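Local atomic coordinates of metal-dependent phosphohydrolase, HDOD domain-containing (PDB entry 3HC1), a protein that is of uncharacterised function but binds two iron(III) ions in an HD-type site and probably acts as a metal-dependent phosphohydrolase. Residues A[165-170]-A[179-184]; A[200-203]-A[207-210]. One frame throughout, in Å; residues are numbered along the deposited sequence.

Contact 1: residues A[165-170]-A[179-184]; sequences KEFSQV and ITFGQA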
ATOM      1  N   LYS A 165      -8.523  17.439  12.728  1.00 27.98           N
ATOM      2  CA  LYS A 165      -8.319  18.746  13.368  1.00 33.67           C
ATOM      3  C   LYS A 165      -6.830  18.923  13.645  1.00 32.38           C
ATOM      4  O   LYS A 165      -6.261  19.955  13.292  1.00 34.38           O
ATOM      5  CB  LYS A 165      -9.202  18.876  14.624  1.00 33.16           C
ATOM      6  CG  LYS A 165      -9.324  20.255  15.223  1.00 44.13           C
ATOM      7  CD  LYS A 165     -10.521  20.362  16.210  1.00 42.26           C
ATOM      8  CE  LYS A 165     -10.725  19.127  17.110  1.00 47.30           C
ATOM      9  NZ  LYS A 165     -11.637  19.451  18.250  1.00 47.76           N
ATOM     10  N   GLU A 166      -6.206  17.866  14.169  1.00 33.47           N
ATOM     11  CA  GLU A 166      -4.786  17.819  14.473  1.00 31.36           C
ATOM     12  C   GLU A 166      -3.914  17.701  13.222  1.00 33.02           C
ATOM     13  O   GLU A 166      -2.931  18.421  13.091  1.00 38.06           O
ATOM     14  CB  GLU A 166      -4.474  16.616  15.392  1.00 34.92           C
ATOM     15  CG  GLU A 166      -5.065  16.645  16.844  1.00 32.16           C
ATOM     16  CD  GLU A 166      -6.589  16.388  16.945  1.00 42.16           C
ATOM     17  OE1 GLU A 166      -7.176  15.693  16.100  1.00 35.85           O
ATOM     18  OE2 GLU A 166      -7.220  16.887  17.903  1.00 55.25           O
ATOM     19  N   PHE A 167      -4.245  16.768  12.316  1.00 29.14           N
ATOM     20  CA  PHE A 167      -3.504  16.576  11.041  1.00 23.59           C
ATOM     21  C   PHE A 167      -3.450  17.884  10.232  1.00 20.98           C
ATOM     22  O   PHE A 167      -2.505  18.115   9.473  1.00 17.56           O
ATOM     23  CB  PHE A 167      -4.227  15.529  10.202  1.00 20.94           C
ATOM     24  CG  PHE A 167      -3.395  14.897   9.082  1.00 23.80           C
ATOM     25  CD1 PHE A 167      -2.143  14.339   9.334  1.00 26.44           C
ATOM     26  CD2 PHE A 167      -3.953  14.703   7.830  1.00 22.21           C
ATOM     27  CE1 PHE A 167      -1.412  13.678   8.328  1.00 26.93           C
ATOM     28  CE2 PHE A 167      -3.258  14.062   6.812  1.00 23.79           C
ATOM     29  CZ  PHE A 167      -1.973  13.528   7.052  1.00 27.27           C
ATOM     30  N   SER A 168      -4.508  18.698  10.353  1.00 24.68           N
ATOM     31  CA  SER A 168      -4.519  20.048   9.732  1.00 29.99           C
ATOM     32  C   SER A 168      -3.219  20.769   9.963  1.00 27.95           C
ATOM     33  O   SER A 168      -2.726  21.418   9.064  1.00 28.30           O
ATOM     34  CB  SER A 168      -5.637  20.944  10.288  1.00 29.80           C
ATOM     35  OG  SER A 168      -6.881  20.411   9.908  1.00 34.54           O
ATOM     36  N   GLN A 169      -2.703  20.656  11.185  1.00 28.35           N
ATOM     37  CA  GLN A 169      -1.447  21.291  11.581  1.00 30.61           C
ATOM     38  C   GLN A 169      -0.209  20.627  10.968  1.00 29.45           C
ATOM     39  O   GLN A 169       0.818  21.297  10.714  1.00 29.73           O
ATOM     40  CB  GLN A 169      -1.316  21.287  13.124  1.00 31.55           C
ATOM     41  N   VAL A 170      -0.261  19.307  10.805  1.00 27.12           N
ATOM     42  CA  VAL A 170       0.808  18.609  10.119  1.00 26.13           C
ATOM     43  C   VAL A 170       0.877  19.181   8.689  1.00 23.58           C
ATOM     44  O   VAL A 170       1.956  19.510   8.217  1.00 24.72           O
ATOM     45  CB  VAL A 170       0.615  17.048  10.104  1.00 26.07           C
ATOM     46  CG1 VAL A 170       1.594  16.410   9.141  1.00 22.48           C
ATOM     47  CG2 VAL A 170       0.724  16.458  11.544  1.00 23.24           C
ATOM     48  N   ILE A 179       9.068  20.282   5.035  1.00 31.92           N
ATOM     49  CA  ILE A 179       9.596  19.029   5.602  1.00 29.49           C
ATOM     50  C   ILE A 179       8.622  17.926   5.186  1.00 23.67           C
ATOM     51  O   ILE A 179       7.563  18.253   4.614  1.00 24.02           O
ATOM     52  CB  ILE A 179       9.782  19.105   7.142  1.00 29.56           C
ATOM     53  CG1 ILE A 179       8.445  19.219   7.886  1.00 33.87           C
ATOM     54  CG2 ILE A 179      10.645  20.326   7.486  1.00 33.23           C
ATOM     55  CD1 ILE A 179       8.609  19.363   9.397  1.00 31.87           C
ATOM     56  N   THR A 180       8.976  16.667   5.453  1.00 23.05           N
ATOM     57  CA  THR A 180       8.109  15.519   5.112  1.00 22.27           C
ATOM     58  C   THR A 180       6.982  15.397   6.139  1.00 23.55           C
ATOM     59  O   THR A 180       7.052  15.918   7.261  1.00 26.49           O
ATOM     60  CB  THR A 180       8.823  14.161   5.005  1.00 21.24           C
ATOM     61  OG1 THR A 180       9.268  13.714   6.288  1.00 24.93           O
ATOM     62  CG2 THR A 180       9.989  14.149   3.993  1.00 24.73           C
ATOM     63  N   PHE A 181       5.933  14.713   5.748  1.00 21.87           N
ATOM     64  CA  PHE A 181       4.807  14.496   6.648  1.00 18.15           C
ATOM     65  C   PHE A 181       5.290  13.745   7.863  1.00 20.10           C
ATOM     66  O   PHE A 181       4.921  14.080   8.965  1.00 19.27           O
ATOM     67  CB  PHE A 181       3.704  13.732   5.929  1.00 17.92           C
ATOM     68  CG  PHE A 181       2.675  14.643   5.303  1.00 16.40           C
ATOM     69  CD1 PHE A 181       2.995  15.432   4.205  1.00 23.05           C
ATOM     70  CD2 PHE A 181       1.381  14.670   5.790  1.00 14.41           C
ATOM     71  CE1 PHE A 181       2.042  16.260   3.612  1.00 18.16           C
ATOM     72  CE2 PHE A 181       0.426  15.505   5.216  1.00 21.65           C
ATOM     73  CZ  PHE A 181       0.745  16.268   4.120  1.00 17.68           C
ATOM     74  N   GLY A 182       6.125  12.726   7.657  1.00 22.95           N
ATOM     75  CA  GLY A 182       6.658  11.957   8.760  1.00 24.17           C
ATOM     76  C   GLY A 182       7.429  12.839   9.757  1.00 27.65           C
ATOM     77  O   GLY A 182       7.334  12.621  10.971  1.00 30.73           O
ATOM     78  N   GLN A 183       8.203  13.790   9.242  1.00 24.66           N
ATOM     79  CA  GLN A 183       8.915  14.753  10.077  1.00 27.22           C
ATOM     80  C   GLN A 183       7.942  15.675  10.822  1.00 24.32           C
ATOM     81  O   GLN A 183       8.013  15.815  12.039  1.00 27.51           O
ATOM     82  CB  GLN A 183       9.879  15.571   9.203  1.00 30.35           C
ATOM     83  CG  GLN A 183      11.056  14.769   8.629  1.00 32.66           C
ATOM     84  CD  GLN A 183      11.914  15.609   7.687  1.00 36.24           C
ATOM     85  OE1 GLN A 183      11.429  16.178   6.705  1.00 35.80           O
ATOM     86  NE2 GLN A 183      13.193  15.725   8.011  1.00 37.36           N
ATOM     87  N   ALA A 184       6.999  16.265  10.112  1.00 24.11           N
ATOM     88  CA  ALA A 184       5.982  17.099  10.725  1.00 21.94           C
ATOM     89  C   ALA A 184       5.231  16.325  11.828  1.00 27.03           C
ATOM     90  O   ALA A 184       5.047  16.834  12.933  1.00 22.34           O
ATOM     91  CB  ALA A 184       5.029  17.571   9.704  1.00 24.50           C
TER
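F167, V170, F181 and A184 meet in a small buried apolar cluster. The aromatic pair is oblique, with ring planes at 55° and centroids 5.7 Å apart. F167 CZ comes up to the edge of the F181 ring, near its plane, and lies 3.6 Å from F181 CE2. F167 CG stands anti to the backbone N (chi1 -162°), which carries the ring across to F181. The aliphatic part rests on one methyl: V170 CG1 sits 3.7 Å from A184 CB and 3.8 Å from F181 CD2. A184 lets the two backbones come close, with V170 CA and A184 CA 5.4 Å apart. Polar bonds set the start of the second helix. T180 and Q183 form a capping box: Q183 N gives to T180 OG1 at 3.1 Å, and T180 N gives to Q183 OE1 at 2.8 Å. Replacing F167 with an alanine would probably open a gap beside the F181 ring edge and let that ring shift. The contact joins helices 164-177 and 181-189. Helix 154-162 also packs on F167 and F181. F248 meets F181 edge-to-face, and F181 bonds through its backbone to the iron ligand E249.

Contact 2: residues A[200-203]-A[207-210]; sequences LAKR and NEFI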
ATOM      1  N   LEU A 200      -2.620   0.189  14.530  1.00 17.22           N
ATOM      2  CA  LEU A 200      -3.901  -0.082  13.877  1.00 14.22           C
ATOM      3  C   LEU A 200      -4.003  -1.443  13.236  1.00 15.01           C
ATOM      4  O   LEU A 200      -4.941  -2.215  13.487  1.00 16.31           O
ATOM      5  CB  LEU A 200      -4.274   1.047  12.868  1.00 16.82           C
ATOM      6  CG  LEU A 200      -5.688   0.992  12.256  1.00 23.91           C
ATOM      7  CD1 LEU A 200      -6.827   1.020  13.272  1.00 23.41           C
ATOM      8  CD2 LEU A 200      -5.849   2.106  11.245  1.00 20.46           C
ATOM      9  N   ALA A 201      -3.003  -1.785  12.467  1.00 16.29           N
ATOM     10  CA  ALA A 201      -2.925  -3.084  11.859  1.00 13.63           C
ATOM     11  C   ALA A 201      -2.825  -4.206  12.917  1.00 15.05           C
ATOM     12  O   ALA A 201      -3.436  -5.289  12.744  1.00 15.92           O
ATOM     13  CB  ALA A 201      -1.711  -3.121  10.893  1.00 12.45           C
ATOM     14  N   LYS A 202      -2.119  -3.947  14.014  1.00 14.92           N
ATOM     15  CA  LYS A 202      -2.067  -4.902  15.136  1.00 17.78           C
ATOM     16  C   LYS A 202      -3.424  -5.064  15.771  1.00 20.56           C
ATOM     17  O   LYS A 202      -3.850  -6.185  15.998  1.00 17.36           O
ATOM     18  CB  LYS A 202      -1.046  -4.534  16.208  1.00 21.16           C
ATOM     19  CG  LYS A 202       0.438  -4.614  15.763  1.00 23.39           C
ATOM     20  CD  LYS A 202       0.929  -6.056  15.551  1.00 34.12           C
ATOM     21  CE  LYS A 202       1.394  -6.657  16.832  1.00 38.27           C
ATOM     22  NZ  LYS A 202       1.395  -8.115  16.736  1.00 29.65           N
ATOM     23  N   ARG A 203      -4.139  -3.965  16.009  1.00 20.99           N
ATOM     24  CA  ARG A 203      -5.530  -4.053  16.476  1.00 22.36           C
ATOM     25  C   ARG A 203      -6.388  -4.903  15.533  1.00 20.55           C
ATOM     26  O   ARG A 203      -7.196  -5.708  15.999  1.00 14.70           O
ATOM     27  CB  ARG A 203      -6.157  -2.664  16.692  1.00 24.78           C
ATOM     28  CG  ARG A 203      -7.673  -2.685  16.651  1.00 32.96           C
ATOM     29  CD  ARG A 203      -8.304  -1.369  16.985  1.00 38.69           C
ATOM     30  NE  ARG A 203      -8.178  -1.182  18.392  1.00 42.93           N
ATOM     31  CZ  ARG A 203      -9.167  -1.210  19.281  1.00 30.84           C
ATOM     32  NH1 ARG A 203     -10.449  -1.330  18.952  1.00 33.05           N
ATOM     33  NH2 ARG A 203      -8.824  -1.073  20.524  1.00 27.60           N
ATOM     34  N   ASN A 207      -1.228  -9.916   9.924  1.00 19.32           N
ATOM     35  CA  ASN A 207       0.075 -10.567  10.115  1.00 20.67           C
ATOM     36  C   ASN A 207       1.187  -9.542  10.264  1.00 15.71           C
ATOM     37  O   ASN A 207       1.150  -8.498   9.652  1.00 13.85           O
ATOM     38  CB  ASN A 207       0.429 -11.464   8.957  1.00 21.09           C
ATOM     39  CG  ASN A 207      -0.456 -12.698   8.852  1.00 31.76           C
ATOM     40  OD1 ASN A 207      -1.058 -13.169   9.835  1.00 28.70           O
ATOM     41  ND2 ASN A 207      -0.504 -13.251   7.653  1.00 40.24           N
ATOM     42  N   GLU A 208       2.203  -9.900  11.032  1.00 15.52           N
ATOM     43  CA  GLU A 208       3.310  -8.979  11.270  1.00 14.05           C
ATOM     44  C   GLU A 208       4.107  -8.640  10.042  1.00 13.50           C
ATOM     45  O   GLU A 208       4.776  -7.611  10.061  1.00 13.81           O
ATOM     46  CB  GLU A 208       4.186  -9.465  12.453  1.00 12.73           C
ATOM     47  CG  GLU A 208       3.428  -9.281  13.746  1.00 12.22           C
ATOM     48  CD  GLU A 208       4.153  -9.631  15.018  1.00 21.01           C
ATOM     49  OE1 GLU A 208       5.059 -10.534  15.038  1.00 12.74           O
ATOM     50  OE2 GLU A 208       3.743  -9.006  16.030  1.00 17.16           O
ATOM     51  N   PHE A 209       4.051  -9.432   8.960  1.00 10.90           N
ATOM     52  CA  PHE A 209       4.787  -9.009   7.756  1.00 15.31           C
ATOM     53  C   PHE A 209       4.188  -7.701   7.231  1.00 16.41           C
ATOM     54  O   PHE A 209       4.908  -6.857   6.724  1.00 18.57           O
ATOM     55  CB  PHE A 209       4.912 -10.085   6.665  1.00 14.57           C
ATOM     56  CG  PHE A 209       3.762 -10.183   5.726  1.00 21.60           C
ATOM     57  CD1 PHE A 209       3.702  -9.358   4.606  1.00 20.39           C
ATOM     58  CD2 PHE A 209       2.756 -11.136   5.919  1.00 23.38           C
ATOM     59  CE1 PHE A 209       2.669  -9.479   3.682  1.00 24.31           C
ATOM     60  CE2 PHE A 209       1.657 -11.234   5.002  1.00 20.32           C
ATOM     61  CZ  PHE A 209       1.625 -10.404   3.893  1.00 24.20           C
ATOM     62  N   ILE A 210       2.887  -7.533   7.410  1.00 18.74           N
ATOM     63  CA  ILE A 210       2.177  -6.302   6.995  1.00 15.53           C
ATOM     64  C   ILE A 210       2.432  -5.231   8.038  1.00 16.93           C
ATOM     65  O   ILE A 210       2.789  -4.099   7.691  1.00 17.13           O
ATOM     66  CB  ILE A 210       0.630  -6.538   6.828  1.00 11.91           C
ATOM     67  CG1 ILE A 210       0.380  -7.511   5.671  1.00 19.80           C
ATOM     68  CG2 ILE A 210      -0.125  -5.219   6.574  1.00 11.25           C
ATOM     69  CD1 ILE A 210      -0.981  -8.239   5.692  1.00 14.41           C
TER
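A surface salt bridge here bridges the short loop between two consecutive helices, 193-203 and 208-216. It runs between K202, near the end of the first helix, and E208, in the first turn of the second. K202 NZ gives a hydrogen bond to E208 OE2 at 2.6 Å. The ammonium reaches this oxygen on its anti side, 26° out of the carboxylate plane. K202 CE follows alongside and lies 3.4 Å from the same E208 OE2. The bridge is therefore made at one carboxylate oxygen, by the end of the lysine chain.

The two side chains reach each other by different routes. K202 is bent at chi2 (-71°) and chi3 (-85°), and this folds its amine over toward the second helix. E208 is extended beyond CG and holds its carboxylate well out from its own backbone. The backbones stay apart: K202 CA and E208 CA, the nearest such pair, are 7.8 Å from each other. Both residues are exposed, so solvent is likely to weaken the charge attraction.

The buried neighbours are apolar. A201 packs on L206, C211 and I214, while I210 touches L151. At the start of the second helix, I210 N bonds to N207 O at 3.0 Å. N207 holds the N-cap position, but its side chain makes no capping bond. The arrangement is that of two consecutive helices in the all-helical HDOD domain, joined by a short loop and linked at the surface by an ion pair.

In the fold
From the N terminus, the chain runs through helix 116-136 with H122 and the loop after helix 142-150 with H152 and D153. Contact 1 brings the start of helix 181-189 back onto the first half of helix 164-177. Contact 2 follows and closes a loop with three residues between its segments, against eight in contact 1. The two are in series, so they neither nest nor cross. Their centres are 23 Å apart, and their nearest atoms about 13 Å. Helices 181-189 and 193-203 follow each other and join the two helix pairs. H193 starts the second of these helices and binds iron. Contact 1 is buried near the metals; contact 2 lies on the surface, away from them.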